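SAM-dependent methyltransferase (PDB 3D2L) probably transfers a methyl group from S-adenosylmethionine to an acceptor that has not been identified, using a Rossmann-like methyltransferase domain. Local coordinates at residues Asp136-Pro140 with Tyr141-Thr145; Leu103-Ser106 with Leu107-Gln111; Arg199-Pro202 with Pro203-Ile207; Gln16-Tyr20 with Pro21-Ala25. All coordinates share one frame; numbering follows the deposited sequence. Where two conformers were deposited one is given.

Contact 1: Asp136-Pro140 with Tyr141-Thr145; sequences DVHSP and YKMET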
loop_
_atom_site.group_PDB
_atom_site.type_symbol
_atom_site.label_atom_id
_atom_site.label_comp_id
_atom_site.label_asym_id
_atom_site.label_seq_id
_atom_site.Cartn_x
_atom_site.Cartn_y
_atom_site.Cartn_z
ATOM N N ASP A 136 -6.365 -1.424 2.471
ATOM C CA ASP A 136 -6.972 -0.140 2.812
ATOM C C ASP A 136 -6.808 0.787 1.614
ATOM O O ASP A 136 -5.766 0.758 0.902
ATOM C CB ASP A 136 -6.356 0.478 4.069
ATOM C CG ASP A 136 -4.842 0.641 3.957
ATOM O OD1 ASP A 136 -4.104 -0.370 4.071
ATOM O OD2 ASP A 136 -4.404 1.796 3.797
ATOM N N VAL A 137 -7.857 1.576 1.376
ATOM C CA VAL A 137 -7.920 2.468 0.211
ATOM C C VAL A 137 -8.492 3.811 0.568
ATOM O O VAL A 137 -9.114 3.976 1.618
ATOM C CB VAL A 137 -8.798 1.872 -0.949
ATOM C CG1 VAL A 137 -8.095 0.697 -1.657
ATOM C CG2 VAL A 137 -10.191 1.468 -0.462
ATOM N N HIS A 138 -8.263 4.782 -0.308
ATOM C CA HIS A 138 -8.856 6.083 -0.156
ATOM C C HIS A 138 -10.364 5.978 -0.336
ATOM O O HIS A 138 -10.841 5.174 -1.122
ATOM C CB HIS A 138 -8.338 7.075 -1.218
ATOM C CG HIS A 138 -6.850 7.244 -1.220
ATOM N ND1 HIS A 138 -6.135 7.484 -0.071
ATOM C CD2 HIS A 138 -5.949 7.238 -2.232
ATOM C CE1 HIS A 138 -4.862 7.642 -0.373
ATOM N NE2 HIS A 138 -4.720 7.498 -1.681
ATOM N N SER A 139 -11.087 6.808 0.405
ATOM C CA SER A 139 -12.509 6.923 0.258
ATOM C C SER A 139 -12.738 7.928 -0.840
ATOM O O SER A 139 -11.838 8.741 -1.118
ATOM C CB SER A 139 -13.109 7.496 1.515
ATOM O OG SER A 139 -12.556 8.783 1.756
ATOM N N PRO A 140 -13.926 7.887 -1.481
ATOM C CA PRO A 140 -14.320 8.938 -2.436
ATOM C C PRO A 140 -14.221 10.355 -1.827
ATOM O O PRO A 140 -13.769 11.283 -2.497
ATOM C CB PRO A 140 -15.772 8.582 -2.747
ATOM C CG PRO A 140 -15.822 7.135 -2.585
ATOM C CD PRO A 140 -14.956 6.836 -1.402
ATOM N N TYR A 141 -14.595 10.506 -0.559
ATOM C CA TYR A 141 -14.530 11.793 0.143
ATOM C C TYR A 141 -13.121 12.386 0.180
ATOM O O TYR A 141 -12.949 13.590 -0.020
ATOM C CB TYR A 141 -15.073 11.630 1.572
ATOM C CG TYR A 141 -15.065 12.890 2.407
ATOM C CD1 TYR A 141 -16.067 13.850 2.263
ATOM C CD2 TYR A 141 -14.081 13.113 3.351
ATOM C CE1 TYR A 141 -16.064 14.996 3.024
ATOM C CE2 TYR A 141 -14.067 14.264 4.111
ATOM C CZ TYR A 141 -15.058 15.193 3.945
ATOM O OH TYR A 141 -15.055 16.326 4.710
ATOM N N LYS A 142 -12.112 11.549 0.439
ATOM C CA LYS A 142 -10.708 11.993 0.452
ATOM C C LYS A 142 -10.310 12.544 -0.897
ATOM O O LYS A 142 -9.675 13.592 -0.998
ATOM C CB LYS A 142 -9.769 10.854 0.821
ATOM C CG LYS A 142 -8.313 11.280 0.898
ATOM C CD LYS A 142 -7.519 10.280 1.645
ATOM C CE LYS A 142 -6.078 10.688 1.855
ATOM N NZ LYS A 142 -5.399 9.669 2.762
HETATM N N MSE A 143 -10.693 11.827 -1.943
HETATM C CA MSE A 143 -10.403 12.261 -3.308
HETATM C C MSE A 143 -11.004 13.636 -3.564
HETATM O O MSE A 143 -10.370 14.491 -4.182
HETATM C CB MSE A 143 -10.976 11.279 -4.334
HETATM C CG MSE A 143 -10.561 9.820 -4.156
HETATM SE SE MSE A 143 -8.632 9.524 -4.114
HETATM C CE MSE A 143 -8.217 10.507 -5.730
ATOM N N GLU A 144 -12.225 13.842 -3.074
ATOM C CA GLU A 144 -12.927 15.092 -3.316
ATOM C C GLU A 144 -12.502 16.242 -2.390
ATOM O O GLU A 144 -12.887 17.389 -2.625
ATOM C CB GLU A 144 -14.440 14.861 -3.254
ATOM C CG GLU A 144 -14.981 13.719 -4.163
ATOM C CD GLU A 144 -14.861 13.973 -5.670
ATOM O OE1 GLU A 144 -13.763 14.300 -6.161
ATOM O OE2 GLU A 144 -15.874 13.785 -6.375
ATOM N N THR A 145 -11.692 15.956 -1.364
ATOM C CA THR A 145 -11.214 16.990 -0.428
ATOM C C THR A 145 -9.683 17.185 -0.428
ATOM O O THR A 145 -9.184 18.140 -1.023
ATOM C CB THR A 145 -11.728 16.740 1.033
ATOM O OG1 THR A 145 -11.234 15.488 1.516
ATOM C CG2 THR A 145 -13.278 16.763 1.112
HETATM O O HOH W 1 -6.814 7.485 2.607
#
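Ser-139 caps the short helix 140-144 through the backbone of Lys-142. At the first position of the second segment, Tyr-141 sends its ring away from residues 136-140. Next comes Lys-142, whose N donates to Ser-139 OG at 3.1 Å with an N-H...O angle of 159°. The serine hydroxyl reaches this amide because OG stands between its own backbone N and carbonyl carbon (chi1 60°); the same oxygen also bonds Ala-233 O. The extended lysine chain then runs obliquely past the imidazole, its CD 3.6 Å from His-138 ND1, and a water in the ring plane takes a bond from Lys-142 NZ (2.6 Å) and lies 2.8 Å from His-138 ND1. Selenomethionine Met-143, in one of its two conformers, curls back with SE 3.8 Å from His-138 CB. Glu-144 N makes an i to i+4 bond to Pro-140 O at 3.0 Å. Thr-145 OG1 donates to Tyr-141 O, and its CG2 lies over one face of the Tyr-141 ring, toward the rim. His-138 NE2 is held by Gln-198, and Phe-147 meets the imidazole edge-to-face. The helix thus begins directly off the end of strand 131-138, whose Val-137 pairs through its backbone with Ile-236 of strand 235-242.

Contact 2: Leu103-Ser106 with Leu107-Gln111; sequences LCDS and LNYLQ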
loop_
_atom_site.group_PDB
_atom_site.type_symbol
_atom_site.label_atom_id
_atom_site.label_comp_id
_atom_site.label_asym_id
_atom_site.label_seq_id
_atom_site.Cartn_x
_atom_site.Cartn_y
_atom_site.Cartn_z
ATOM N N LEU A 103 -1.300 -2.676 1.692
ATOM C CA LEU A 103 -1.438 -1.592 2.633
ATOM C C LEU A 103 -1.092 -0.214 2.146
ATOM O O LEU A 103 -0.420 -0.038 1.128
ATOM C CB LEU A 103 -0.564 -1.917 3.863
ATOM C CG LEU A 103 -0.753 -3.260 4.549
ATOM C CD1 LEU A 103 0.271 -3.366 5.710
ATOM C CD2 LEU A 103 -2.167 -3.432 5.055
ATOM N N CYS A 104 -1.608 0.767 2.898
ATOM C CA CYS A 104 -1.338 2.186 2.685
ATOM C C CYS A 104 -1.702 2.666 1.285
ATOM O O CYS A 104 -0.911 3.297 0.613
ATOM C CB CYS A 104 0.112 2.478 2.991
ATOM S SG CYS A 104 0.599 1.832 4.657
ATOM N N ASP A 105 -2.932 2.377 0.879
ATOM C CA ASP A 105 -3.469 2.791 -0.422
ATOM C C ASP A 105 -2.661 2.355 -1.647
ATOM O O ASP A 105 -2.822 2.898 -2.759
ATOM C CB ASP A 105 -3.857 4.296 -0.475
ATOM C CG ASP A 105 -2.708 5.246 -0.122
ATOM O OD1 ASP A 105 -2.524 5.503 1.075
ATOM O OD2 ASP A 105 -2.028 5.768 -1.030
ATOM N N SER A 106 -1.837 1.320 -1.474
ATOM C CA SER A 106 -1.078 0.764 -2.579
ATOM C C SER A 106 -1.998 0.238 -3.687
ATOM O O SER A 106 -1.666 0.298 -4.887
ATOM C CB SER A 106 -0.220 -0.378 -2.077
ATOM O OG SER A 106 0.623 -0.793 -3.115
ATOM N N LEU A 107 -3.158 -0.288 -3.292
ATOM C CA LEU A 107 -4.108 -0.820 -4.277
ATOM C C LEU A 107 -4.601 0.271 -5.166
ATOM O O LEU A 107 -4.946 0.031 -6.337
ATOM C CB LEU A 107 -5.292 -1.538 -3.580
ATOM C CG LEU A 107 -6.154 -2.369 -4.545
ATOM C CD1 LEU A 107 -5.546 -3.690 -4.958
ATOM C CD2 LEU A 107 -7.510 -2.569 -3.867
ATOM N N ASN A 108 -4.646 1.502 -4.641
ATOM C CA ASN A 108 -5.111 2.637 -5.440
ATOM C C ASN A 108 -4.238 3.075 -6.627
ATOM O O ASN A 108 -4.684 3.870 -7.452
ATOM C CB ASN A 108 -5.473 3.852 -4.553
ATOM C CG ASN A 108 -6.682 3.622 -3.694
ATOM O OD1 ASN A 108 -6.576 3.646 -2.467
ATOM N ND2 ASN A 108 -7.803 3.288 -4.305
ATOM N N TYR A 109 -3.027 2.545 -6.745
ATOM C CA TYR A 109 -2.165 2.841 -7.867
ATOM C C TYR A 109 -2.622 2.120 -9.129
ATOM O O TYR A 109 -2.233 2.499 -10.201
ATOM C CB TYR A 109 -0.707 2.532 -7.554
ATOM C CG TYR A 109 -0.130 3.537 -6.570
ATOM C CD1 TYR A 109 0.253 4.813 -6.965
ATOM C CD2 TYR A 109 0.092 3.164 -5.264
ATOM C CE1 TYR A 109 0.785 5.736 -6.002
ATOM C CE2 TYR A 109 0.595 4.040 -4.329
ATOM C CZ TYR A 109 0.941 5.316 -4.698
ATOM O OH TYR A 109 1.428 6.131 -3.710
ATOM N N LEU A 110 -3.497 1.118 -8.987
ATOM C CA LEU A 110 -4.043 0.429 -10.137
ATOM C C LEU A 110 -4.819 1.416 -10.939
ATOM O O LEU A 110 -5.453 2.290 -10.373
ATOM C CB LEU A 110 -4.925 -0.743 -9.728
ATOM C CG LEU A 110 -4.118 -1.832 -8.985
ATOM C CD1 LEU A 110 -5.020 -2.988 -8.503
ATOM C CD2 LEU A 110 -3.006 -2.321 -9.893
ATOM N N GLN A 111 -4.826 1.246 -12.256
ATOM C CA GLN A 111 -5.444 2.242 -13.113
ATOM C C GLN A 111 -6.803 1.909 -13.677
ATOM O O GLN A 111 -7.555 2.821 -13.998
ATOM C CB GLN A 111 -4.469 2.581 -14.250
ATOM C CG GLN A 111 -3.164 3.185 -13.694
ATOM C CD GLN A 111 -2.288 3.827 -14.757
ATOM O OE1 GLN A 111 -2.564 3.729 -15.973
ATOM N NE2 GLN A 111 -1.207 4.471 -14.309
HETATM O O HOH W 2 1.003 5.211 -1.109
#
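Asp-105 and Asn-108 meet through backbone and side chain at the start of a short 3-10 turn. Asn-108 N donates to Asp-105 O at 3.0 Å, a bent bond (133°). One step on, Tyr-109 N reaches Ser-106 O at 3.2 Å with a straighter N-H...O angle of 165°. These i to i+3 bonds wind residues 107-109 into the 3-10 segment.

The side-chain acceptors are used as fully. Asn-108 OD1 lies 3.4 Å from Asp-105 CB, a carbon contact, but takes its hydrogen bond from His-138 N, while ND2 donates to Arg-199 O; with both ends of the amide engaged, its rotation is fixed. A chi1 of 56°, which sets CG between the backbone N and the carbonyl carbon, places the Asp-105 carboxylate where it is shared out: OD1 forms a salt bridge with Arg-235, whereas OD2 accepts from Gln-198 NE2 and from a water at 3.1 Å. That water is also 2.8 Å from Tyr-109 OH, joining the two side chains indirectly. In one of its two conformers, Ser-106 OG bonds Gly-41 O.

A type I' turn from Leu-103 to Ser-106, with Cys-104 and Asp-105 both at positive phi, precedes the 3-10 segment. Together they form the connection from strand 97-102 toward helix 113-126, at the C-terminal edge of the parallel strands, where Rossmann-like methyltransferases generally place their cofactor and substrate pockets.

Contact 3: Arg199-Pro202 with Pro203-Ile207; sequences RTYP and PEQYI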
loop_
_atom_site.group_PDB
_atom_site.type_symbol
_atom_site.label_atom_id
_atom_site.label_comp_id
_atom_site.label_asym_id
_atom_site.label_seq_id
_atom_site.Cartn_x
_atom_site.Cartn_y
_atom_site.Cartn_z
ATOM N N ARG A 199 -6.499 5.954 -8.119
ATOM C CA ARG A 199 -7.892 5.919 -8.399
ATOM C C ARG A 199 -8.594 5.043 -7.364
ATOM O O ARG A 199 -8.082 4.001 -6.900
ATOM C CB ARG A 199 -8.137 5.391 -9.837
ATOM C CG ARG A 199 -9.584 5.304 -10.239
ATOM C CD ARG A 199 -9.681 4.784 -11.647
ATOM N NE ARG A 199 -11.069 4.717 -12.075
ATOM C CZ ARG A 199 -11.443 4.250 -13.244
ATOM N NH1 ARG A 199 -10.536 3.841 -14.124
ATOM N NH2 ARG A 199 -12.732 4.231 -13.544
ATOM N N THR A 200 -9.769 5.499 -6.968
ATOM C CA THR A 200 -10.561 4.762 -6.039
ATOM C C THR A 200 -11.992 4.619 -6.557
ATOM O O THR A 200 -12.345 5.119 -7.658
ATOM C CB THR A 200 -10.436 5.335 -4.590
ATOM O OG1 THR A 200 -10.712 4.294 -3.652
ATOM C CG2 THR A 200 -11.372 6.566 -4.366
ATOM N N TYR A 201 -12.769 3.863 -5.794
ATOM C CA TYR A 201 -14.143 3.514 -6.077
ATOM C C TYR A 201 -14.947 3.518 -4.773
ATOM O O TYR A 201 -14.359 3.426 -3.654
ATOM C CB TYR A 201 -14.207 2.099 -6.695
ATOM C CG TYR A 201 -13.384 1.965 -7.957
ATOM C CD1 TYR A 201 -12.041 1.553 -7.902
ATOM C CD2 TYR A 201 -13.932 2.263 -9.202
ATOM C CE1 TYR A 201 -11.279 1.467 -9.050
ATOM C CE2 TYR A 201 -13.187 2.128 -10.356
ATOM C CZ TYR A 201 -11.856 1.742 -10.272
ATOM O OH TYR A 201 -11.096 1.632 -11.425
ATOM N N PRO A 202 -16.284 3.676 -4.885
ATOM C CA PRO A 202 -17.106 3.507 -3.691
ATOM C C PRO A 202 -16.855 2.107 -3.092
ATOM O O PRO A 202 -16.602 1.164 -3.825
ATOM C CB PRO A 202 -18.531 3.635 -4.228
ATOM C CG PRO A 202 -18.399 4.500 -5.441
ATOM C CD PRO A 202 -17.085 4.092 -6.052
ATOM N N PRO A 203 -16.878 1.971 -1.763
ATOM C CA PRO A 203 -16.629 0.652 -1.166
ATOM C C PRO A 203 -17.469 -0.495 -1.734
ATOM O O PRO A 203 -16.986 -1.597 -1.870
ATOM C CB PRO A 203 -16.946 0.871 0.314
ATOM C CG PRO A 203 -16.732 2.318 0.523
ATOM C CD PRO A 203 -17.066 3.025 -0.746
ATOM N N GLU A 204 -18.707 -0.217 -2.082
ATOM C CA GLU A 204 -19.587 -1.220 -2.661
ATOM C C GLU A 204 -19.024 -1.822 -3.955
ATOM O O GLU A 204 -19.327 -2.952 -4.265
ATOM C CB GLU A 204 -20.943 -0.595 -2.987
ATOM C CG GLU A 204 -21.723 -0.118 -1.766
ATOM C CD GLU A 204 -21.220 1.188 -1.113
ATOM O OE1 GLU A 204 -20.482 2.001 -1.746
ATOM O OE2 GLU A 204 -21.605 1.395 0.066
ATOM N N GLN A 205 -18.273 -1.038 -4.731
ATOM C CA GLN A 205 -17.680 -1.534 -5.973
ATOM C C GLN A 205 -16.597 -2.542 -5.648
ATOM O O GLN A 205 -16.508 -3.594 -6.283
ATOM C CB GLN A 205 -17.064 -0.406 -6.812
ATOM C CG GLN A 205 -16.401 -0.934 -8.078
ATOM C CD GLN A 205 -17.373 -1.645 -8.991
ATOM O OE1 GLN A 205 -18.004 -1.010 -9.815
ATOM N NE2 GLN A 205 -17.464 -2.966 -8.883
ATOM N N TYR A 206 -15.778 -2.224 -4.643
ATOM C CA TYR A 206 -14.754 -3.153 -4.192
ATOM C C TYR A 206 -15.332 -4.463 -3.614
ATOM O O TYR A 206 -14.762 -5.518 -3.833
ATOM C CB TYR A 206 -13.830 -2.525 -3.143
ATOM C CG TYR A 206 -12.805 -1.513 -3.706
ATOM C CD1 TYR A 206 -11.696 -1.950 -4.438
ATOM C CD2 TYR A 206 -12.906 -0.177 -3.418
ATOM C CE1 TYR A 206 -10.754 -1.050 -4.931
ATOM C CE2 TYR A 206 -11.964 0.729 -3.862
ATOM C CZ TYR A 206 -10.887 0.293 -4.625
ATOM O OH TYR A 206 -9.965 1.194 -5.078
ATOM N N ILE A 207 -16.398 -4.371 -2.832
ATOM C CA ILE A 207 -17.107 -5.541 -2.252
ATOM C C ILE A 207 -17.585 -6.436 -3.390
ATOM O O ILE A 207 -17.429 -7.626 -3.332
ATOM C CB ILE A 207 -18.330 -5.113 -1.381
ATOM C CG1 ILE A 207 -17.880 -4.397 -0.080
ATOM C CG2 ILE A 207 -19.228 -6.339 -1.022
ATOM C CD1 ILE A 207 -19.031 -3.524 0.612
#
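Tyr-201 and Tyr-206 form an offset edge-to-face pair at the N-terminus of helix 203-212, where Pro-202 occupies the N-cap position. Their planes stand at 84° with centroids 5.6 Å apart, and the edge of Tyr-201 is turned toward the face of Tyr-206. The closest carbons of the two rings are Tyr-201 CD1 and Tyr-206 CZ, at 3.7 Å.

This aromatic corner is the compact side of the contact. Both tyrosines are buried, as is Thr-200, whose OG1 lies at the edge of the Tyr-206 ring and in its plane. The threonine hydroxyl has its principal partner elsewhere, in His-138 O. Tyr-206 also packs against Val-137 of strand 131-138 and Leu-107, while the edge-to-face meeting of Tyr-201 with Trp-209 extends the aromatic cluster along the helix.

The outward side is looser. Pro-202 and Glu-204 are both exposed, and their side chains meet through a single approach, Pro-202 CB to Glu-204 OE1 at 3.6 Å, reached because the glutamate chain bends at chi2. Gln-205 is intermediate: its chain runs beside Tyr-201 in the same direction, with the two CB atoms 3.8 Å apart, but its amide plane stands at 88° to the tyrosine ring and its end leads away.

Between the two sides, the backbone starts the helix. The carbonyl of Pro-202 accepts an i to i+3 bond there: Gln-205 N donates to Pro-202 O at 2.9 Å, with an N-H...O angle of 141°.

Contact 4: Gln16-Tyr20 with Pro21-Ala25; sequences QDVPY and PEWVA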
loop_
_atom_site.group_PDB
_atom_site.type_symbol
_atom_site.label_atom_id
_atom_site.label_comp_id
_atom_site.label_asym_id
_atom_site.label_seq_id
_atom_site.Cartn_x
_atom_site.Cartn_y
_atom_site.Cartn_z
ATOM N N GLN A 16 8.382 9.480 7.104
ATOM C CA GLN A 16 8.989 9.253 8.409
ATOM C C GLN A 16 7.982 9.326 9.569
ATOM O O GLN A 16 8.132 8.590 10.541
ATOM C CB GLN A 16 10.174 10.203 8.622
ATOM C CG GLN A 16 9.829 11.680 8.596
ATOM C CD GLN A 16 11.052 12.549 8.373
ATOM O OE1 GLN A 16 12.184 12.124 8.602
ATOM N NE2 GLN A 16 10.823 13.780 7.925
ATOM N N ASP A 17 6.958 10.181 9.447
ATOM C CA ASP A 17 5.914 10.329 10.471
ATOM C C ASP A 17 4.631 9.509 10.241
ATOM O O ASP A 17 3.695 9.617 11.031
ATOM C CB ASP A 17 5.534 11.811 10.621
ATOM C CG ASP A 17 6.682 12.657 11.145
ATOM O OD1 ASP A 17 7.636 12.090 11.744
ATOM O OD2 ASP A 17 6.614 13.895 10.969
ATOM N N VAL A 18 4.579 8.718 9.169
ATOM C CA VAL A 18 3.431 7.837 8.881
ATOM C C VAL A 18 3.389 6.768 9.971
ATOM O O VAL A 18 4.364 6.053 10.155
ATOM C CB VAL A 18 3.552 7.192 7.497
ATOM C CG1 VAL A 18 2.533 6.044 7.315
ATOM C CG2 VAL A 18 3.369 8.246 6.430
ATOM N N PRO A 19 2.271 6.664 10.704
ATOM C CA PRO A 19 2.167 5.727 11.829
ATOM C C PRO A 19 1.877 4.298 11.395
ATOM O O PRO A 19 0.801 3.763 11.672
ATOM C CB PRO A 19 0.997 6.314 12.630
ATOM C CG PRO A 19 0.099 6.840 11.562
ATOM C CD PRO A 19 1.014 7.427 10.528
ATOM N N TYR A 20 2.851 3.686 10.720
ATOM C CA TYR A 20 2.766 2.307 10.263
ATOM C C TYR A 20 2.349 1.307 11.323
ATOM O O TYR A 20 1.613 0.365 11.018
ATOM C CB TYR A 20 4.089 1.870 9.651
ATOM C CG TYR A 20 4.379 2.552 8.363
ATOM C CD1 TYR A 20 3.610 2.292 7.239
ATOM C CD2 TYR A 20 5.421 3.443 8.256
ATOM C CE1 TYR A 20 3.865 2.904 6.065
ATOM C CE2 TYR A 20 5.694 4.055 7.070
ATOM C CZ TYR A 20 4.930 3.773 5.973
ATOM O OH TYR A 20 5.188 4.416 4.776
ATOM N N PRO A 21 2.803 1.486 12.584
ATOM C CA PRO A 21 2.339 0.539 13.579
ATOM C C PRO A 21 0.811 0.436 13.747
ATOM O O PRO A 21 0.318 -0.560 14.273
ATOM C CB PRO A 21 3.026 1.026 14.853
ATOM C CG PRO A 21 4.249 1.687 14.369
ATOM C CD PRO A 21 3.786 2.419 13.151
ATOM N N GLU A 22 0.070 1.457 13.337
ATOM C CA GLU A 22 -1.387 1.412 13.370
ATOM C C GLU A 22 -1.922 0.423 12.317
ATOM O O GLU A 22 -2.937 -0.250 12.535
ATOM C CB GLU A 22 -1.950 2.792 13.087
ATOM C CG GLU A 22 -1.665 3.820 14.158
ATOM C CD GLU A 22 -2.806 3.968 15.135
ATOM O OE1 GLU A 22 -3.957 4.211 14.670
ATOM O OE2 GLU A 22 -2.543 3.888 16.358
ATOM N N TRP A 23 -1.272 0.346 11.166
ATOM C CA TRP A 23 -1.685 -0.660 10.169
ATOM C C TRP A 23 -1.362 -2.054 10.676
ATOM O O TRP A 23 -2.152 -2.972 10.517
ATOM C CB TRP A 23 -0.997 -0.457 8.822
ATOM C CG TRP A 23 -1.576 0.590 7.940
ATOM C CD1 TRP A 23 -2.443 0.388 6.904
ATOM C CD2 TRP A 23 -1.302 1.994 7.967
ATOM N NE1 TRP A 23 -2.758 1.583 6.319
ATOM C CE2 TRP A 23 -2.043 2.581 6.920
ATOM C CE3 TRP A 23 -0.499 2.817 8.773
ATOM C CZ2 TRP A 23 -2.010 3.954 6.653
ATOM C CZ3 TRP A 23 -0.463 4.188 8.503
ATOM C CH2 TRP A 23 -1.203 4.735 7.454
ATOM N N VAL A 24 -0.190 -2.202 11.287
ATOM C CA VAL A 24 0.252 -3.481 11.823
ATOM C C VAL A 24 -0.670 -3.928 12.944
ATOM O O VAL A 24 -1.041 -5.107 13.002
ATOM C CB VAL A 24 1.729 -3.412 12.305
ATOM C CG1 VAL A 24 2.146 -4.702 12.984
ATOM C CG2 VAL A 24 2.618 -3.126 11.130
ATOM N N ALA A 25 -1.083 -3.006 13.819
ATOM C CA ALA A 25 -1.987 -3.369 14.910
ATOM C C ALA A 25 -3.302 -3.909 14.346
ATOM O O ALA A 25 -3.884 -4.840 14.892
ATOM C CB ALA A 25 -2.214 -2.175 15.880
#
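Val-18 and Trp-23 pack together where the loop after helix 9-14 leads into helix 20-30. Pro-19, next in the chain after Val-18, is the centre of an inverse gamma turn, closed by the bond from Tyr-20 N to Val-18 O at 2.9 Å. The turn folds the loop back so that three successive residues, Val-18, Pro-19 and Tyr-20, meet the CE3-CZ3 side of the indole, with Pro-19 O at the ring edge 3.3 Å from Trp-23 CE3.

Val-18 CG1 is the projecting knob. It fits into the angle between two aromatic groups: 3.5 Å above the plane of Tyr-20 and over the centre of that ring, it also reaches Trp-23 CZ3 at 3.7 Å. The two rings are inclined at 43° with centroids 5.9 Å apart, neither stacked nor edge-to-face, giving a wedge that the methyl enters. The indole comes back toward the loop with CG anti to its carbonyl carbon (chi1 -80°), and Pro-19 CG lies 4.1 Å from Trp-23 CZ3 beside the valine. On the exposed flank, Pro-19 CB meets only the aliphatic part of Glu-22, at CG.

Farther out, Tyr-20 packs on Thr-46, Ala-47 and Leu-50 of helix 46-51, and Val-24 shares Leu-50. Trp-23 NE1 donates to Asp-136 OD2, tying the indole to the central sheet.

The backbone of the first helical turn is formed by Glu-22 N bonding Pro-19 O at 2.9 Å, and by Val-24 N bonding Tyr-20 O at 3.1 Å with an N-H...O angle of 165°.

In the fold
Contact 2 joins the other three. Through Asn-108 it bridges contacts 1 and 3, whose centres are about 10 Å apart and which also meet directly, Val-137 CG2 lying 3.9 Å from Tyr-206 CE2. Asp-136 of contact 1 reaches both ways, toward the indole of contact 4 and, through OD1, to Cys-104 N of contact 2 at 3.0 Å. Contacts 2 and 4 have centres about 17 Å apart, yet Cys-104 SG packs 3.6 Å from Trp-23 CE2. Contacts 3 and 4 do not touch, their nearest atoms being about 13 Å apart. No cofactor is bound, but residues 103-106 follow strand 97-102 and Asp-136 lies near the C-terminal end of the neighbouring parallel strand 131-138, consistent with a position near the methyltransferase pocket.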